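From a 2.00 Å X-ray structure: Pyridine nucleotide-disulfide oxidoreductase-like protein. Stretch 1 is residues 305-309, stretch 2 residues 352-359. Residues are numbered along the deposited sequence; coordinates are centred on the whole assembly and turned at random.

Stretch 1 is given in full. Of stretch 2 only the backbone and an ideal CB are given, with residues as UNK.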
ATOM      1  N   VAL A 305       5.969 -17.220   5.909  1.00 24.43           N
ATOM      2  CA  VAL A 305       6.873 -16.486   6.701  1.00 25.92           C
ATOM      3  C   VAL A 305       8.314 -16.885   6.397  1.00 26.21           C
ATOM      4  O   VAL A 305       8.773 -17.981   6.738  1.00 27.26           O
ATOM      5  CB  VAL A 305       6.539 -16.685   8.184  1.00 24.30           C
ATOM      6  CG1 VAL A 305       7.499 -15.844   9.048  1.00 28.47           C
ATOM      7  CG2 VAL A 305       5.117 -16.280   8.424  1.00 22.92           C
ATOM      8  N   TRP A 306       9.017 -15.986   5.752  1.00 23.60           N
ATOM      9  CA  TRP A 306      10.420 -16.246   5.363  1.00 26.10           C
ATOM     10  C   TRP A 306      11.342 -15.551   6.358  1.00 23.58           C
ATOM     11  O   TRP A 306      10.861 -14.961   7.310  1.00 26.46           O
ATOM     12  CB  TRP A 306      10.616 -15.823   3.893  1.00 25.80           C
ATOM     13  CG  TRP A 306      11.791 -16.392   3.155  1.00 25.06           C
ATOM     14  CD1 TRP A 306      12.637 -15.683   2.378  1.00 23.60           C
ATOM     15  CD2 TRP A 306      12.274 -17.771   3.140  1.00 25.07           C
ATOM     16  NE1 TRP A 306      13.591 -16.508   1.832  1.00 26.18           N
ATOM     17  CE2 TRP A 306      13.393 -17.798   2.255  1.00 24.13           C
ATOM     18  CE3 TRP A 306      11.850 -18.982   3.744  1.00 25.05           C
ATOM     19  CZ2 TRP A 306      14.115 -18.966   1.977  1.00 24.69           C
ATOM     20  CZ3 TRP A 306      12.623 -20.145   3.518  1.00 26.25           C
ATOM     21  CH2 TRP A 306      13.731 -20.134   2.620  1.00 23.33           C
ATOM     22  N   TRP A 307      12.648 -15.641   6.171  1.00 20.71           N
ATOM     23  CA  TRP A 307      13.579 -15.152   7.120  1.00 22.18           C
ATOM     24  C   TRP A 307      13.781 -13.644   6.914  1.00 24.14           C
ATOM     25  O   TRP A 307      13.602 -13.131   5.814  1.00 22.37           O
ATOM     26  CB  TRP A 307      14.903 -15.873   7.000  1.00 22.83           C
ATOM     27  CG  TRP A 307      15.606 -15.699   5.631  1.00 23.70           C
ATOM     28  CD1 TRP A 307      15.421 -16.461   4.543  1.00 21.32           C
ATOM     29  CD2 TRP A 307      16.595 -14.742   5.286  1.00 19.31           C
ATOM     30  NE1 TRP A 307      16.221 -16.039   3.514  1.00 21.87           N
ATOM     31  CE2 TRP A 307      16.967 -14.990   3.936  1.00 19.39           C
ATOM     32  CE3 TRP A 307      17.229 -13.702   5.981  1.00 20.92           C
ATOM     33  CZ2 TRP A 307      17.905 -14.230   3.270  1.00 19.66           C
ATOM     34  CZ3 TRP A 307      18.177 -12.966   5.338  1.00 23.54           C
ATOM     35  CH2 TRP A 307      18.510 -13.212   3.998  1.00 20.41           C
ATOM     36  N   ARG A 308      14.114 -12.953   8.014  1.00 24.13           N
ATOM     37  CA  ARG A 308      14.365 -11.500   7.983  1.00 21.91           C
ATOM     38  C   ARG A 308      15.825 -11.091   7.946  1.00 22.35           C
ATOM     39  O   ARG A 308      16.234 -10.258   7.093  1.00 21.22           O
ATOM     40  CB  ARG A 308      13.683 -10.840   9.164  1.00 21.69           C
ATOM     41  CG  ARG A 308      13.881  -9.326   9.338  1.00 18.42           C
ATOM     42  CD  ARG A 308      13.032  -8.585   8.348  1.00 18.34           C
ATOM     43  NE  ARG A 308      13.465  -8.841   6.946  1.00 21.30           N
ATOM     44  CZ  ARG A 308      12.818  -8.346   5.862  1.00 27.81           C
ATOM     45  NH1 ARG A 308      11.735  -7.545   5.978  1.00 23.15           N
ATOM     46  NH2 ARG A 308      13.279  -8.613   4.645  1.00 28.51           N
ATOM     47  N   GLY A 309      16.636 -11.577   8.892  1.00 22.17           N
ATOM     48  CA  GLY A 309      17.990 -11.122   8.921  1.00 23.28           C
ATOM     49  C   GLY A 309      18.279  -9.645   9.184  1.00 22.52           C
ATOM     50  O   GLY A 309      19.087  -8.987   8.492  1.00 26.52           O
ATOM     51  N   UNK A 352      21.121  -6.240  -2.324  1.00 21.10           N
ATOM     52  CA  UNK A 352      20.337  -6.305  -1.104  1.00 21.42           C
ATOM     53  C   UNK A 352      20.493  -7.615  -0.389  1.00 22.78           C
ATOM     54  O   UNK A 352      20.580  -7.630   0.902  1.00 22.04           O
ATOM     55  CB  UNK A 352      18.858  -6.064  -1.411  1.00 21.42           C
ATOM     56  N   UNK A 353      20.444  -8.698  -1.172  1.00 22.88           N
ATOM     57  CA  UNK A 353      20.748 -10.052  -0.652  1.00 24.58           C
ATOM     58  C   UNK A 353      19.938 -10.446   0.571  1.00 26.18           C
ATOM     59  O   UNK A 353      20.466 -10.943   1.582  1.00 23.62           O
ATOM     60  CB  UNK A 353      22.234 -10.148  -0.302  1.00 24.58           C
ATOM     61  N   UNK A 354      18.645 -10.204   0.505  1.00 24.34           N
ATOM     62  CA  UNK A 354      17.783 -10.643   1.545  1.00 22.38           C
ATOM     63  C   UNK A 354      16.713 -11.531   0.973  1.00 19.03           C
ATOM     64  O   UNK A 354      16.792 -11.947  -0.186  1.00 20.95           O
ATOM     65  CB  UNK A 354      17.175  -9.452   2.288  1.00 22.38           C
ATOM     66  N   UNK A 355      15.697 -11.821   1.775  1.00 18.89           N
ATOM     67  CA  UNK A 355      14.692 -12.761   1.406  1.00 20.24           C
ATOM     68  C   UNK A 355      13.844 -12.430   0.205  1.00 23.26           C
ATOM     69  O   UNK A 355      13.286 -13.333  -0.371  1.00 21.35           O
ATOM     70  CB  UNK A 355      13.770 -12.971   2.609  1.00 20.24           C
ATOM     71  N   UNK A 356      13.725 -11.126  -0.129  1.00 21.84           N
ATOM     72  CA  UNK A 356      13.018 -10.722  -1.329  1.00 20.85           C
ATOM     73  C   UNK A 356      13.716 -11.187  -2.614  1.00 22.93           C
ATOM     74  O   UNK A 356      13.084 -11.280  -3.632  1.00 23.41           O
ATOM     75  CB  UNK A 356      12.864  -9.200  -1.343  1.00 20.85           C
ATOM     76  N   UNK A 357      15.013 -11.465  -2.561  1.00 22.15           N
ATOM     77  CA  UNK A 357      15.790 -11.853  -3.740  1.00 20.10           C
ATOM     78  C   UNK A 357      15.715 -13.359  -4.027  1.00 20.52           C
ATOM     79  O   UNK A 357      16.405 -13.843  -4.933  1.00 22.37           O
ATOM     80  CB  UNK A 357      17.251 -11.438  -3.555  1.00 20.10           C
ATOM     81  N   UNK A 358      14.874 -14.085  -3.283  1.00 21.52           N
ATOM     82  CA  UNK A 358      14.741 -15.532  -3.364  1.00 23.21           C
ATOM     83  C   UNK A 358      13.379 -16.006  -3.838  1.00 24.33           C
ATOM     84  O   UNK A 358      12.990 -17.165  -3.594  1.00 23.75           O
ATOM     85  CB  UNK A 358      15.035 -16.147  -1.994  1.00 23.21           C
ATOM     86  N   UNK A 359      12.647 -15.110  -4.483  1.00 22.15           N
ATOM     87  CA  UNK A 359      11.258 -15.371  -4.862  1.00 21.39           C
ATOM     88  C   UNK A 359      10.971 -14.834  -6.293  1.00 23.28           C
ATOM     89  O   UNK A 359      10.142 -13.916  -6.492  1.00 22.43           O
ATOM     90  CB  UNK A 359      10.309 -14.729  -3.848  1.00 21.39           C
TER

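Position 352 has nothing of stretch 1 within 5.5 Å of its CB, so this contact sets no rule and many residues would do; it is Val 352. Position 353 has phi/psi of 54/46, a left-handed conformation in which glycine, asparagine or aspartate would be unsurprising. Its CB points sideways. The deposited residue is Ala 353, whose backbone O lies 3.8 Å from CH2 of Trp 307, at the edge of that ring.

At position 354 the CB again points sideways, 4.3 Å from Trp 307 CH2 and 4.6 Å from Arg 308 NH2. A small or medium side chain could pack beside the indole, but the nearby guanidinium favours an acceptor, above all an acid. Asp 354 takes that role: its OD2 forms a salt bridge with Arg 308 NH2 at 3.4 Å. With chi1 in p, its OD1 also accepts a hydrogen bond from the backbone N of 356 at 3.0 Å, so one short carboxylate both answers the charge and braces the following 3-10 segment.

Position 355 is the most tightly constrained. Its ideal CB points toward stretch 1 and would stand 2.9 Å from Trp 306 CD1, a clash, and 3.2 Å from Trp 307 O. Its phi/psi of -63/-24 would suit almost any residue, so it is the space that asks for glycine. Gly 355 lets the backbone come close: its N sits over one face of the Trp 307 ring, 3.6 Å from CZ2, and donates to water 1, which donates to Trp 307 O and Arg 308 O and accepts from Arg 308 NH2, tying the two backbones together.

At position 356 the CB points away, but a long or broad side chain could swing back. Trp 356 does so, its CD1 reaching 4.1 Å from Arg 308 NH2, at the guanidinium edge. Position 357 is out of reach of stretch 1 and free; Thr 357 bonds its OG1 to Asp 354 O at 2.6 Å.

Position 358 points toward two indole donors, Trp 306 NE1 and Trp 307 NE1, only 3.2 Å apart and unable to bond each other. The ideal CB stands 4.1 Å from Trp 306 NE1, so an acceptor on a flexible arm is wanted: glutamate or glutamine. Glu 358 places OE2 at 2.8 Å from Trp 306 NE1 and 2.7 Å from Trp 307 NE1, one oxygen accepting both hydrogen bonds.

Position 359 points toward stretch 1 across open space, where a long apolar chain would suit; Met 359 brings its CE to 4.6 Å from Trp 306 CD1, just beyond the contact limit.

Stretch 2 (352-359) VADGWTEM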
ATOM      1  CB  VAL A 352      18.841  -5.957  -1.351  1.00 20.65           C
ATOM      2  CG1 VAL A 352      18.096  -6.004  -0.037  1.00 21.74           C
ATOM      3  CG2 VAL A 352      18.717  -4.540  -1.920  1.00 18.87           C
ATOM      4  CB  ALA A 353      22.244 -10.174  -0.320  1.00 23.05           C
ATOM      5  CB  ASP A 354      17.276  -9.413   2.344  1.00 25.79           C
ATOM      6  CG  ASP A 354      16.138  -8.652   1.649  1.00 24.71           C
ATOM      7  OD1 ASP A 354      15.770  -8.979   0.514  1.00 21.82           O
ATOM      8  OD2 ASP A 354      15.622  -7.715   2.288  1.00 21.79           O
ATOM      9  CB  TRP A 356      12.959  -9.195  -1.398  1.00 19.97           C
ATOM     10  CG  TRP A 356      11.954  -8.550  -0.449  1.00 18.05           C
ATOM     11  CD1 TRP A 356      12.237  -7.896   0.737  1.00 21.53           C
ATOM     12  CD2 TRP A 356      10.546  -8.397  -0.667  1.00 17.94           C
ATOM     13  NE1 TRP A 356      11.053  -7.352   1.259  1.00 21.78           N
ATOM     14  CE2 TRP A 356      10.017  -7.663   0.425  1.00 19.06           C
ATOM     15  CE3 TRP A 356       9.681  -8.827  -1.659  1.00 18.56           C
ATOM     16  CZ2 TRP A 356       8.657  -7.366   0.544  1.00 21.05           C
ATOM     17  CZ3 TRP A 356       8.356  -8.531  -1.552  1.00 23.71           C
ATOM     18  CH2 TRP A 356       7.838  -7.796  -0.444  1.00 21.57           C
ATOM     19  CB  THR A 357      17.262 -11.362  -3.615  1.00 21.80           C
ATOM     20  OG1 THR A 357      17.938 -12.054  -2.545  1.00 22.66           O
ATOM     21  CG2 THR A 357      17.302  -9.924  -3.300  1.00 18.67           C
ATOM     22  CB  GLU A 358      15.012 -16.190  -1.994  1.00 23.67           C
ATOM     23  CG  GLU A 358      16.435 -16.091  -1.553  1.00 23.30           C
ATOM     24  CD  GLU A 358      16.694 -16.702  -0.170  1.00 30.60           C
ATOM     25  OE1 GLU A 358      17.488 -17.632  -0.076  1.00 39.19           O
ATOM     26  OE2 GLU A 358      16.156 -16.278   0.820  1.00 27.91           O
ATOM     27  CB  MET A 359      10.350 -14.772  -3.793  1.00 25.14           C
ATOM     28  CG  MET A 359      10.717 -13.400  -3.326  1.00 26.99           C
ATOM     29  SD  MET A 359       9.447 -12.830  -2.130  1.00 30.89           S
ATOM     30  CE  MET A 359       9.714 -13.929  -0.767  1.00 26.82           C
TER
HETATM   31  O   HOH W   1      15.000 -11.129   4.521  1.00 24.31           O
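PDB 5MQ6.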